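Local coordinates for protein putative oxidoreductase (Thermus thermophilus, PDB 2ISM) that is of undetermined specific function but belongs to the glucose/sorbosone dehydrogenase family, with a six-bladed beta-propeller fold that binds a calcium ion, at residues D163-L167 / G191-V196; E215-E220 / D232-I237; V238-G244 / P255-D259; G271-F276 / L317-V322. One frame throughout, in Å; residues are numbered along the deposited sequence.

Contact 1. Residues D163-L167 / G191-V196; sequences DLASL and GARPEV
Two type I beta turns in successive loops of one propeller blade are tied together here. Residues 163-167 belong to the connection from strand 148-151 to strand 170-174, and residues 191-196 lead on into strand 196-199, the outermost of that blade. The first turn spans Asp163 to Ser166, closed by Ser166 N to Asp163 O at 2.9 Å; Asp163, with chi1 t, adds an Asx turn as its OD1 accepts from Ala165 N at 2.9 Å. The second spans Arg193 to Val196, closed by Val196 N to Arg193 O at 3.2 Å, and is preceded by extended Ala192 and by Gly191 at positive phi (79°). The nearest CA atoms across the contact are those of Ala165 and Ala192, 4.6 Å apart. One nearly linear hydrogen bond crosses between the segments, Arg193 N to Leu164 O at 2.9 Å, and the same carbonyl receives a CA-H...O contact from Ala192 CA at 3.6 Å. Leu164 CB meets Ala192 CB at 3.8 Å, and Leu164 CD2 reaches Val196 CG1 at 4.4 Å. Arg193, m at chi1, chi2 and chi3, curls back to form a salt bridge with Glu195 (NH2 to OE2 2.9 Å, NE to OE1 3.1 Å), while Leu167 CD2 covers one guanidinium face, 3.7 Å from Arg193 NE. Arg193 and Glu195 pair their charges within 191-196; across the contact, 163-167 offers a backbone acceptor and apolar cover.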
loop_
_atom_site.group_PDB
_atom_site.type_symbol
_atom_site.label_atom_id
_atom_site.label_comp_id
_atom_site.label_asym_id
_atom_site.label_seq_id
_atom_site.Cartn_x
_atom_site.Cartn_y
_atom_site.Cartn_z
ATOM N N ASP B 163 8.064 22.912 -30.971
ATOM C CA ASP B 163 9.357 23.465 -31.354
ATOM C C ASP B 163 10.504 22.837 -30.555
ATOM O O ASP B 163 10.671 23.122 -29.371
ATOM C CB ASP B 163 9.321 24.983 -31.136
ATOM C CG ASP B 163 10.560 25.692 -31.651
ATOM O OD1 ASP B 163 11.488 25.022 -32.158
ATOM O OD2 ASP B 163 10.600 26.936 -31.542
ATOM N N LEU B 164 11.296 21.985 -31.199
ATOM C CA LEU B 164 12.417 21.351 -30.509
ATOM C C LEU B 164 13.449 22.360 -30.013
ATOM O O LEU B 164 14.267 22.041 -29.150
ATOM C CB LEU B 164 13.106 20.330 -31.416
ATOM C CG LEU B 164 12.354 19.017 -31.643
ATOM C CD1 LEU B 164 13.148 18.131 -32.590
ATOM C CD2 LEU B 164 12.135 18.316 -30.310
ATOM N N ALA B 165 13.405 23.573 -30.559
ATOM C CA ALA B 165 14.339 24.624 -30.169
ATOM C C ALA B 165 13.889 25.357 -28.907
ATOM O O ALA B 165 14.647 26.149 -28.336
ATOM C CB ALA B 165 14.515 25.617 -31.316
ATOM N N SER B 166 12.658 25.095 -28.474
ATOM C CA SER B 166 12.118 25.728 -27.272
ATOM C C SER B 166 12.073 24.772 -26.082
ATOM O O SER B 166 11.749 23.599 -26.238
ATOM C CB SER B 166 10.705 26.255 -27.543
ATOM O OG SER B 166 10.110 26.736 -26.348
ATOM N N LEU B 167 12.392 25.281 -24.895
ATOM C CA LEU B 167 12.361 24.463 -23.685
ATOM C C LEU B 167 10.934 24.371 -23.128
ATOM O O LEU B 167 10.703 23.691 -22.125
ATOM C CB LEU B 167 13.275 25.060 -22.604
ATOM C CG LEU B 167 14.789 25.095 -22.825
ATOM C CD1 LEU B 167 15.452 25.835 -21.667
ATOM C CD2 LEU B 167 15.324 23.671 -22.931
ATOM N N GLY B 191 19.571 22.496 -34.137
ATOM C CA GLY B 191 18.376 23.282 -33.884
ATOM C C GLY B 191 17.495 22.756 -32.761
ATOM O O GLY B 191 16.474 23.362 -32.435
ATOM N N ALA B 192 17.877 21.633 -32.166
ATOM C CA ALA B 192 17.091 21.058 -31.080
ATOM C C ALA B 192 17.797 21.197 -29.736
ATOM O O ALA B 192 19.015 21.043 -29.650
ATOM C CB ALA B 192 16.807 19.590 -31.369
ATOM N N ARG B 193 17.033 21.504 -28.690
ATOM C CA ARG B 193 17.594 21.623 -27.345
ATOM C C ARG B 193 17.922 20.205 -26.881
ATOM O O ARG B 193 17.040 19.355 -26.792
ATOM C CB ARG B 193 16.579 22.258 -26.382
ATOM C CG ARG B 193 16.321 23.749 -26.603
ATOM C CD ARG B 193 17.588 24.589 -26.416
ATOM N NE ARG B 193 18.209 24.429 -25.098
ATOM C CZ ARG B 193 18.332 25.402 -24.198
ATOM N NH1 ARG B 193 17.868 26.618 -24.462
ATOM N NH2 ARG B 193 18.931 25.169 -23.036
ATOM N N PRO B 194 19.198 19.932 -26.577
ATOM C CA PRO B 194 19.601 18.595 -26.131
ATOM C C PRO B 194 18.969 18.140 -24.814
ATOM O O PRO B 194 18.985 16.952 -24.490
ATOM C CB PRO B 194 21.125 18.703 -26.058
ATOM C CG PRO B 194 21.334 20.139 -25.669
ATOM C CD PRO B 194 20.335 20.869 -26.550
ATOM N N GLU B 195 18.399 19.078 -24.062
ATOM C CA GLU B 195 17.768 18.742 -22.788
ATOM C C GLU B 195 16.401 18.072 -22.954
ATOM O O GLU B 195 15.909 17.425 -22.032
ATOM C CB GLU B 195 17.592 20.000 -21.926
ATOM C CG GLU B 195 18.886 20.749 -21.618
ATOM C CD GLU B 195 19.249 21.769 -22.683
ATOM O OE1 GLU B 195 18.677 21.713 -23.791
ATOM O OE2 GLU B 195 20.113 22.628 -22.406
ATOM N N VAL B 196 15.795 18.217 -24.130
ATOM C CA VAL B 196 14.464 17.656 -24.375
ATOM C C VAL B 196 14.347 16.138 -24.348
ATOM O O VAL B 196 15.076 15.434 -25.048
ATOM C CB VAL B 196 13.891 18.154 -25.720
ATOM C CG1 VAL B 196 12.568 17.453 -26.023
ATOM C CG2 VAL B 196 13.682 19.653 -25.664
#

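Contact 2. Residues E215-E220 / D232-I237; sequences ELFSSE and DEVNLI. With CA (calcium ion), chain E.
Strands 216-220 and 232-237 run antiparallel, their axes 4.5 Å apart at closest approach and their directions 159° apart. Ser218 with Asn235 and Glu220 with Glu233 are hydrogen-bonded pairs: Ser218 N to Asn235 O is 2.8 Å, Asn235 N to Ser218 O 2.7 Å, Glu220 N to Glu233 O 3.0 Å and Glu233 N to Glu220 O 3.1 Å. Phe217-Leu236 and Ser219-Val234 are non-hydrogen-bonded. Towards the other end Ile237 N donates to Leu216 O at 2.8 Å, and water 1 links Leu216 N (2.9 Å) to Ile237 O (2.6 Å). This hairpin supplies the two middle strands of a four-stranded propeller blade. On the face carrying Phe217, Leu236 lays CD1 over the aromatic ring, 3.7 Å from its centroid, in a CH-pi contact; Phe275 meets the same ring edge-to-face. The face of Leu216 and Ile237 packs CD2 of the former on CB of the latter at 3.8 Å. Further along it Glu233, chi1 p and chi2 t, binds the calcium ion through OE1 (2.9 Å) and OE2 (2.7 Å). Glu220, likewise p then t, is held by His201 and Arg202, and its OE2 accepts at 2.6 Å from water 2, itself a calcium ligand at 2.7 Å.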
loop_
_atom_site.group_PDB
_atom_site.type_symbol
_atom_site.label_atom_id
_atom_site.label_comp_id
_atom_site.label_asym_id
_atom_site.label_seq_id
_atom_site.Cartn_x
_atom_site.Cartn_y
_atom_site.Cartn_z
ATOM N N GLU B 215 8.686 2.639 -16.103
ATOM C CA GLU B 215 8.107 3.532 -17.105
ATOM C C GLU B 215 7.668 4.849 -16.475
ATOM O O GLU B 215 7.164 4.870 -15.351
ATOM C CB GLU B 215 6.892 2.873 -17.756
ATOM C CG GLU B 215 7.209 1.696 -18.659
ATOM C CD GLU B 215 5.956 0.945 -19.061
ATOM O OE1 GLU B 215 5.314 0.360 -18.165
ATOM O OE2 GLU B 215 5.611 0.949 -20.262
ATOM N N LEU B 216 7.843 5.943 -17.214
ATOM C CA LEU B 216 7.464 7.269 -16.733
ATOM C C LEU B 216 6.050 7.648 -17.153
ATOM O O LEU B 216 5.672 7.499 -18.311
ATOM C CB LEU B 216 8.437 8.326 -17.257
ATOM C CG LEU B 216 8.053 9.786 -16.979
ATOM C CD1 LEU B 216 8.002 10.022 -15.476
ATOM C CD2 LEU B 216 9.060 10.722 -17.636
ATOM N N PHE B 217 5.272 8.127 -16.192
ATOM C CA PHE B 217 3.904 8.558 -16.434
ATOM C C PHE B 217 3.833 10.028 -16.061
ATOM O O PHE B 217 4.492 10.463 -15.117
ATOM C CB PHE B 217 2.932 7.764 -15.564
ATOM C CG PHE B 217 2.769 6.340 -15.994
ATOM C CD1 PHE B 217 1.620 5.932 -16.664
ATOM C CD2 PHE B 217 3.772 5.412 -15.750
ATOM C CE1 PHE B 217 1.473 4.611 -17.088
ATOM C CE2 PHE B 217 3.637 4.089 -16.170
ATOM C CZ PHE B 217 2.484 3.689 -16.841
ATOM N N SER B 218 3.035 10.787 -16.801
ATOM C CA SER B 218 2.902 12.211 -16.542
ATOM C C SER B 218 1.444 12.645 -16.648
ATOM O O SER B 218 0.640 12.012 -17.331
ATOM C CB SER B 218 3.751 12.993 -17.551
ATOM O OG SER B 218 3.643 14.392 -17.365
ATOM N N SER B 219 1.109 13.728 -15.957
ATOM C CA SER B 219 -0.243 14.259 -15.998
ATOM C C SER B 219 -0.143 15.674 -16.530
ATOM O O SER B 219 0.877 16.339 -16.336
ATOM C CB SER B 219 -0.857 14.286 -14.596
ATOM O OG SER B 219 -0.095 15.105 -13.726
ATOM N N GLU B 220 -1.182 16.139 -17.210
ATOM C CA GLU B 220 -1.155 17.499 -17.717
ATOM C C GLU B 220 -2.540 18.066 -17.964
ATOM O O GLU B 220 -3.491 17.327 -18.234
ATOM C CB GLU B 220 -0.306 17.586 -18.989
ATOM C CG GLU B 220 -0.915 17.015 -20.252
ATOM C CD GLU B 220 0.010 17.211 -21.448
ATOM O OE1 GLU B 220 1.114 16.626 -21.447
ATOM O OE2 GLU B 220 -0.353 17.959 -22.380
ATOM N N ASP B 232 -8.144 16.631 -20.071
ATOM C CA ASP B 232 -6.923 16.635 -19.285
ATOM C C ASP B 232 -6.473 15.188 -19.432
ATOM O O ASP B 232 -7.294 14.308 -19.711
ATOM C CB ASP B 232 -7.238 16.979 -17.834
ATOM C CG ASP B 232 -7.855 18.358 -17.694
ATOM O OD1 ASP B 232 -7.112 19.359 -17.764
ATOM O OD2 ASP B 232 -9.087 18.439 -17.526
ATOM N N GLU B 233 -5.193 14.918 -19.228
ATOM C CA GLU B 233 -4.728 13.562 -19.457
ATOM C C GLU B 233 -3.587 13.031 -18.613
ATOM O O GLU B 233 -2.953 13.754 -17.848
ATOM C CB GLU B 233 -4.327 13.458 -20.924
ATOM C CG GLU B 233 -3.601 14.714 -21.382
ATOM C CD GLU B 233 -3.075 14.641 -22.795
ATOM O OE1 GLU B 233 -3.883 14.609 -23.748
ATOM O OE2 GLU B 233 -1.839 14.624 -22.946
ATOM N N VAL B 234 -3.359 11.732 -18.769
ATOM C CA VAL B 234 -2.266 11.028 -18.122
ATOM C C VAL B 234 -1.581 10.370 -19.309
ATOM O O VAL B 234 -2.230 9.672 -20.099
ATOM C CB VAL B 234 -2.741 9.932 -17.157
ATOM C CG1 VAL B 234 -1.530 9.155 -16.640
ATOM C CG2 VAL B 234 -3.509 10.550 -15.997
ATOM N N ASN B 235 -0.282 10.608 -19.443
ATOM C CA ASN B 235 0.490 10.062 -20.551
ATOM C C ASN B 235 1.585 9.106 -20.094
ATOM O O ASN B 235 2.120 9.229 -18.990
ATOM C CB ASN B 235 1.147 11.199 -21.351
ATOM C CG ASN B 235 0.140 12.119 -22.010
ATOM O OD1 ASN B 235 0.038 13.301 -21.670
ATOM N ND2 ASN B 235 -0.606 11.586 -22.964
ATOM N N LEU B 236 1.901 8.145 -20.956
ATOM C CA LEU B 236 2.974 7.194 -20.707
ATOM C C LEU B 236 4.086 7.803 -21.551
ATOM O O LEU B 236 4.028 7.774 -22.784
ATOM C CB LEU B 236 2.597 5.800 -21.227
ATOM C CG LEU B 236 3.659 4.697 -21.148
ATOM C CD1 LEU B 236 4.234 4.626 -19.746
ATOM C CD2 LEU B 236 3.033 3.357 -21.533
ATOM N N ILE B 237 5.084 8.371 -20.884
ATOM C CA ILE B 237 6.185 9.050 -21.562
ATOM C C ILE B 237 7.316 8.150 -22.045
ATOM O O ILE B 237 7.906 7.403 -21.266
ATOM C CB ILE B 237 6.803 10.144 -20.638
ATOM C CG1 ILE B 237 5.698 11.053 -20.083
ATOM C CG2 ILE B 237 7.821 10.977 -21.413
ATOM C CD1 ILE B 237 4.942 11.828 -21.134
HETATM CA CA CA E . -1.774 15.099 -25.624
HETATM O O HOH W 1 8.601 5.274 -19.879
HETATM O O HOH W 2 0.147 16.627 -24.565
HETATM O O HOH W 3 -3.310 14.117 -27.652
HETATM O O HOH W 4 -1.121 12.425 -25.323
HETATM O O HOH W 5 -2.721 17.584 -26.493
#

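Contact 3. Residues V238-G244 / P255-D259; sequences VPGGNYG and PRYRD. With CA (calcium ion), chain E.
This is a loop-to-loop contact at the calcium site, made by the two ends of the excursion between strands 232-237 and 262-264. Segment 238-244 opens with a type II beta turn from Val238 to Gly241, closed by Gly241 N to Val238 O at 2.9 Å; segment 255-259 becomes extended from Tyr257 onwards. The CA atoms of Tyr243 and Arg258 lie 5.0 Å apart. A hydrogen bond from Arg258 N to Asn242 O (2.9 Å) joins the backbones, and water 6 bridges Asn242 N (2.9 Å) and Arg256 O (3.0 Å). The excursion belongs to a propeller blade and carries one of the ligands of the ion: Tyr243 O binds it at 2.5 Å, with Glu233 of the preceding strand as another ligand, and calcium-bound water 4 donates to Arg258 O at 2.8 Å. An Asx turn, Gly244 N to Asn242 OD1 at 3.1 Å, shapes the backbone around Tyr243, while Asn242 ND2 donates to Gln162. Tyr243 extends its hydroxyl to Val238 N, 2.9 Å from OH, and to the carbonyl of Leu236. Arg258 (m, t, p) lies along this tyrosine, CD 3.5 Å from Tyr243 OH, and Val238 CG2 covers one guanidinium face, 3.4 Å from Arg258 NE.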
loop_
_atom_site.group_PDB
_atom_site.type_symbol
_atom_site.label_atom_id
_atom_site.label_comp_id
_atom_site.label_asym_id
_atom_site.label_seq_id
_atom_site.Cartn_x
_atom_site.Cartn_y
_atom_site.Cartn_z
ATOM N N VAL B 238 7.615 8.236 -23.339
ATOM C CA VAL B 238 8.705 7.462 -23.926
ATOM C C VAL B 238 9.705 8.470 -24.477
ATOM O O VAL B 238 9.320 9.564 -24.889
ATOM C CB VAL B 238 8.218 6.541 -25.083
ATOM C CG1 VAL B 238 7.178 5.557 -24.568
ATOM C CG2 VAL B 238 7.652 7.373 -26.222
ATOM N N PRO B 239 11.003 8.127 -24.477
ATOM C CA PRO B 239 12.029 9.038 -24.988
ATOM C C PRO B 239 11.734 9.474 -26.420
ATOM O O PRO B 239 11.453 8.638 -27.286
ATOM C CB PRO B 239 13.306 8.205 -24.898
ATOM C CG PRO B 239 13.039 7.302 -23.744
ATOM C CD PRO B 239 11.613 6.883 -23.976
ATOM N N GLY B 240 11.787 10.784 -26.652
ATOM C CA GLY B 240 11.536 11.325 -27.976
ATOM C C GLY B 240 10.067 11.407 -28.350
ATOM O O GLY B 240 9.729 11.887 -29.426
ATOM N N GLY B 241 9.193 10.946 -27.462
ATOM C CA GLY B 241 7.769 10.973 -27.755
ATOM C C GLY B 241 7.182 12.364 -27.917
ATOM O O GLY B 241 7.575 13.297 -27.220
ATOM N N ASN B 242 6.243 12.498 -28.851
ATOM C CA ASN B 242 5.568 13.771 -29.105
ATOM C C ASN B 242 4.131 13.541 -28.672
ATOM O O ASN B 242 3.432 12.693 -29.234
ATOM C CB ASN B 242 5.611 14.115 -30.594
ATOM C CG ASN B 242 5.103 15.511 -30.884
ATOM O OD1 ASN B 242 4.099 15.956 -30.316
ATOM N ND2 ASN B 242 5.784 16.211 -31.784
ATOM N N TYR B 243 3.677 14.293 -27.679
ATOM C CA TYR B 243 2.332 14.080 -27.189
ATOM C C TYR B 243 1.206 14.917 -27.770
ATOM O O TYR B 243 0.196 15.137 -27.128
ATOM C CB TYR B 243 2.361 14.092 -25.656
ATOM C CG TYR B 243 3.119 12.872 -25.173
ATOM C CD1 TYR B 243 2.450 11.679 -24.890
ATOM C CD2 TYR B 243 4.514 12.854 -25.186
ATOM C CE1 TYR B 243 3.154 10.494 -24.650
ATOM C CE2 TYR B 243 5.228 11.675 -24.952
ATOM C CZ TYR B 243 4.541 10.500 -24.692
ATOM O OH TYR B 243 5.247 9.330 -24.520
ATOM N N GLY B 244 1.391 15.373 -29.001
ATOM C CA GLY B 244 0.333 16.083 -29.704
ATOM C C GLY B 244 -0.060 17.535 -29.531
ATOM O O GLY B 244 -0.542 18.127 -30.495
ATOM N N PRO B 255 -0.320 8.491 -35.921
ATOM C CA PRO B 255 0.762 7.790 -35.220
ATOM C C PRO B 255 1.927 8.683 -34.793
ATOM O O PRO B 255 2.687 8.326 -33.894
ATOM C CB PRO B 255 1.180 6.718 -36.226
ATOM C CG PRO B 255 0.955 7.401 -37.537
ATOM C CD PRO B 255 -0.397 8.058 -37.329
ATOM N N ARG B 256 2.067 9.836 -35.439
ATOM C CA ARG B 256 3.142 10.772 -35.110
ATOM C C ARG B 256 2.987 11.313 -33.691
ATOM O O ARG B 256 3.969 11.670 -33.043
ATOM C CB ARG B 256 3.150 11.952 -36.086
ATOM C CG ARG B 256 3.530 11.612 -37.518
ATOM C CD ARG B 256 3.520 12.874 -38.370
ATOM N NE ARG B 256 2.201 13.501 -38.365
ATOM C CZ ARG B 256 1.959 14.747 -38.760
ATOM N NH1 ARG B 256 2.949 15.515 -39.194
ATOM N NH2 ARG B 256 0.724 15.229 -38.716
ATOM N N TYR B 257 1.748 11.386 -33.218
ATOM C CA TYR B 257 1.473 11.896 -31.881
ATOM C C TYR B 257 0.913 10.777 -31.019
ATOM O O TYR B 257 -0.033 10.093 -31.411
ATOM C CB TYR B 257 0.488 13.060 -31.971
ATOM C CG TYR B 257 0.906 14.071 -33.012
ATOM C CD1 TYR B 257 2.106 14.771 -32.884
ATOM C CD2 TYR B 257 0.135 14.289 -34.153
ATOM C CE1 TYR B 257 2.528 15.657 -33.866
ATOM C CE2 TYR B 257 0.550 15.176 -35.142
ATOM C CZ TYR B 257 1.747 15.855 -34.992
ATOM O OH TYR B 257 2.165 16.731 -35.966
ATOM N N ARG B 258 1.507 10.593 -29.846
ATOM C CA ARG B 258 1.091 9.536 -28.937
ATOM C C ARG B 258 -0.143 9.905 -28.119
ATOM O O ARG B 258 -0.200 10.979 -27.515
ATOM C CB ARG B 258 2.252 9.179 -28.009
ATOM C CG ARG B 258 3.540 8.862 -28.755
ATOM C CD ARG B 258 4.637 8.430 -27.807
ATOM N NE ARG B 258 4.354 7.139 -27.180
ATOM C CZ ARG B 258 4.616 5.958 -27.733
ATOM N NH1 ARG B 258 5.173 5.889 -28.934
ATOM N NH2 ARG B 258 4.327 4.839 -27.078
ATOM N N ASP B 259 -1.128 9.007 -28.105
ATOM C CA ASP B 259 -2.363 9.236 -27.360
ATOM C C ASP B 259 -2.125 9.075 -25.868
ATOM O O ASP B 259 -1.192 8.395 -25.439
ATOM C CB ASP B 259 -3.458 8.242 -27.766
ATOM C CG ASP B 259 -3.890 8.389 -29.208
ATOM O OD1 ASP B 259 -3.937 9.530 -29.712
ATOM O OD2 ASP B 259 -4.204 7.352 -29.830
HETATM CA CA CA E . -1.774 15.099 -25.624
HETATM O O HOH W 6 5.757 10.526 -30.983
HETATM O O HOH W 4 -1.121 12.425 -25.323
HETATM O O HOH W 3 -3.310 14.117 -27.652
HETATM O O HOH W 2 0.147 16.627 -24.565
HETATM O O HOH W 5 -2.721 17.584 -26.493
#

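Contact 4. Residues G271-F276 / L317-V322; sequences GNLAFF and LREVQV
Asn272, chi1 t with chi2 near 0°, and Glu319, t then p, interlock two strands that run in the same general direction, 25° apart, with axes 4.7 Å apart at closest approach. Asn272 ND2 donates to Glu319 OE1 at 2.9 Å; this oxygen also accepts from Val320 N at 2.8 Å, while Glu319 OE2 takes Gln321 NE2 at 3.0 Å. One direct backbone hydrogen bond, Asn272 N to Arg318 O at 2.7 Å, joins the strands where Gly271 and Arg318 bring their CA atoms to 4.3 Å. An ideal CB on Gly271 would lie 2.3 Å from Arg318 O, a clash. Beyond this point the strands diverge, and water 7 spans the gap, donating to Leu273 O (2.8 Å) and Val320 O (2.7 Å). Val320, chi1 p, wedges between: its CG1 is 3.2 Å from Asn272 O and its CG2 4.1 Å from Ala274 CB. Val322 and Phe276, both chi1 t, meet at 4.0 Å between CG2 and CD1. Arg318 (t, t, m) turns away to Asp336 and Ser333. As in other propellers, these are the innermost strands of adjacent blades: 270-276 pairs within its own blade with strand 279-284, and 317-322 with strand 328-332.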
loop_
_atom_site.group_PDB
_atom_site.type_symbol
_atom_site.label_atom_id
_atom_site.label_comp_id
_atom_site.label_asym_id
_atom_site.label_seq_id
_atom_site.Cartn_x
_atom_site.Cartn_y
_atom_site.Cartn_z
ATOM N N GLY B 271 -3.053 17.602 -10.754
ATOM C CA GLY B 271 -1.888 18.100 -10.067
ATOM C C GLY B 271 -0.878 17.003 -10.367
ATOM O O GLY B 271 -0.785 16.533 -11.508
ATOM N N ASN B 272 -0.146 16.553 -9.359
ATOM C CA ASN B 272 0.833 15.501 -9.584
ATOM C C ASN B 272 0.128 14.147 -9.537
ATOM O O ASN B 272 -1.078 14.070 -9.310
ATOM C CB ASN B 272 1.922 15.563 -8.508
ATOM C CG ASN B 272 3.219 14.898 -8.947
ATOM O OD1 ASN B 272 3.331 14.418 -10.071
ATOM N ND2 ASN B 272 4.205 14.871 -8.056
ATOM N N LEU B 273 0.875 13.079 -9.790
ATOM C CA LEU B 273 0.314 11.732 -9.725
ATOM C C LEU B 273 1.365 10.831 -9.101
ATOM O O LEU B 273 2.547 11.174 -9.087
ATOM C CB LEU B 273 -0.085 11.210 -11.115
ATOM C CG LEU B 273 0.714 11.481 -12.396
ATOM C CD1 LEU B 273 2.197 11.615 -12.131
ATOM C CD2 LEU B 273 0.426 10.351 -13.377
ATOM N N ALA B 274 0.944 9.688 -8.570
ATOM C CA ALA B 274 1.891 8.777 -7.942
ATOM C C ALA B 274 1.371 7.354 -7.892
ATOM O O ALA B 274 0.163 7.126 -7.820
ATOM C CB ALA B 274 2.206 9.255 -6.528
ATOM N N PHE B 275 2.294 6.397 -7.935
ATOM C CA PHE B 275 1.930 4.989 -7.854
ATOM C C PHE B 275 1.875 4.632 -6.376
ATOM O O PHE B 275 2.807 4.904 -5.618
ATOM C CB PHE B 275 2.952 4.136 -8.606
ATOM C CG PHE B 275 2.757 4.151 -10.098
ATOM C CD1 PHE B 275 1.801 3.332 -10.695
ATOM C CD2 PHE B 275 3.493 5.013 -10.902
ATOM C CE1 PHE B 275 1.582 3.374 -12.071
ATOM C CE2 PHE B 275 3.282 5.064 -12.281
ATOM C CZ PHE B 275 2.325 4.243 -12.866
ATOM N N PHE B 276 0.762 4.036 -5.971
ATOM C CA PHE B 276 0.532 3.681 -4.578
ATOM C C PHE B 276 -0.330 2.423 -4.538
ATOM O O PHE B 276 -1.439 2.405 -5.072
ATOM C CB PHE B 276 -0.187 4.856 -3.896
ATOM C CG PHE B 276 -0.480 4.650 -2.437
ATOM C CD1 PHE B 276 0.548 4.579 -1.504
ATOM C CD2 PHE B 276 -1.799 4.590 -1.988
ATOM C CE1 PHE B 276 0.270 4.455 -0.140
ATOM C CE2 PHE B 276 -2.090 4.467 -0.629
ATOM C CZ PHE B 276 -1.053 4.401 0.296
ATOM N N LEU B 317 -6.740 19.522 -4.821
ATOM C CA LEU B 317 -5.561 18.742 -4.448
ATOM C C LEU B 317 -4.425 18.757 -5.468
ATOM O O LEU B 317 -4.610 18.335 -6.610
ATOM C CB LEU B 317 -5.917 17.254 -4.346
ATOM C CG LEU B 317 -7.092 16.915 -3.411
ATOM C CD1 LEU B 317 -7.236 15.404 -3.295
ATOM C CD2 LEU B 317 -6.858 17.527 -2.033
ATOM N N ARG B 318 -3.252 19.236 -5.060
ATOM C CA ARG B 318 -2.118 19.326 -5.979
ATOM C C ARG B 318 -0.889 18.416 -5.976
ATOM O O ARG B 318 -0.497 17.896 -7.022
ATOM C CB ARG B 318 -1.553 20.732 -5.737
ATOM C CG ARG B 318 -0.561 21.194 -6.795
ATOM C CD ARG B 318 -0.146 22.646 -6.574
ATOM N NE ARG B 318 -1.167 23.613 -6.983
ATOM C CZ ARG B 318 -1.401 23.972 -8.243
ATOM N NH1 ARG B 318 -0.692 23.443 -9.228
ATOM N NH2 ARG B 318 -2.332 24.880 -8.520
ATOM N N GLU B 319 -0.282 18.225 -4.808
ATOM C CA GLU B 319 0.900 17.374 -4.701
ATOM C C GLU B 319 0.412 16.020 -4.186
ATOM O O GLU B 319 -0.590 15.934 -3.477
ATOM C CB GLU B 319 1.953 17.938 -3.731
ATOM C CG GLU B 319 3.040 16.937 -3.292
ATOM C CD GLU B 319 4.001 16.549 -4.410
ATOM O OE1 GLU B 319 3.532 16.067 -5.461
ATOM O OE2 GLU B 319 5.230 16.719 -4.233
ATOM N N VAL B 320 1.118 14.964 -4.569
ATOM C CA VAL B 320 0.808 13.613 -4.120
ATOM C C VAL B 320 2.072 12.775 -4.269
ATOM O O VAL B 320 2.609 12.626 -5.368
ATOM C CB VAL B 320 -0.372 12.977 -4.919
ATOM C CG1 VAL B 320 -0.141 13.105 -6.406
ATOM C CG2 VAL B 320 -0.529 11.511 -4.532
ATOM N N GLN B 321 2.556 12.254 -3.147
ATOM C CA GLN B 321 3.769 11.449 -3.128
ATOM C C GLN B 321 3.717 10.385 -2.054
ATOM O O GLN B 321 3.101 10.576 -1.006
ATOM C CB GLN B 321 4.998 12.311 -2.841
ATOM C CG GLN B 321 5.562 13.072 -4.012
ATOM C CD GLN B 321 7.021 13.410 -3.796
ATOM O OE1 GLN B 321 7.889 12.540 -3.879
ATOM N NE2 GLN B 321 7.298 14.673 -3.493
ATOM N N VAL B 322 4.386 9.271 -2.313
ATOM C CA VAL B 322 4.442 8.189 -1.343
ATOM C C VAL B 322 5.604 8.525 -0.419
ATOM O O VAL B 322 6.710 8.786 -0.885
ATOM C CB VAL B 322 4.712 6.834 -2.025
ATOM C CG1 VAL B 322 4.750 5.723 -0.978
ATOM C CG2 VAL B 322 3.636 6.552 -3.055
HETATM O O HOH W 7 4.440 11.435 -7.028
#

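Overall arrangement
Contacts 2 and 4 are buried contacts between strands, whereas contacts 1 and 3 join loops at partly exposed positions, their centres about 20 and 19 Å from the centre of the chain. Contact 2 is an antiparallel ladder inside a blade; contact 4 joins two blades, mostly through side chains and a water. These two touch, through Ser219 OG and Gly271 O (2.7 Å) and the rings of Phe217 and Phe275. Contacts 2 and 3 belong to one blade and share the calcium ion and four of its waters, so metal coordination is part of their chemistry. Contact 1, in the preceding blade, approaches contact 3 to about 6 Å between nearest atoms and binds no metal.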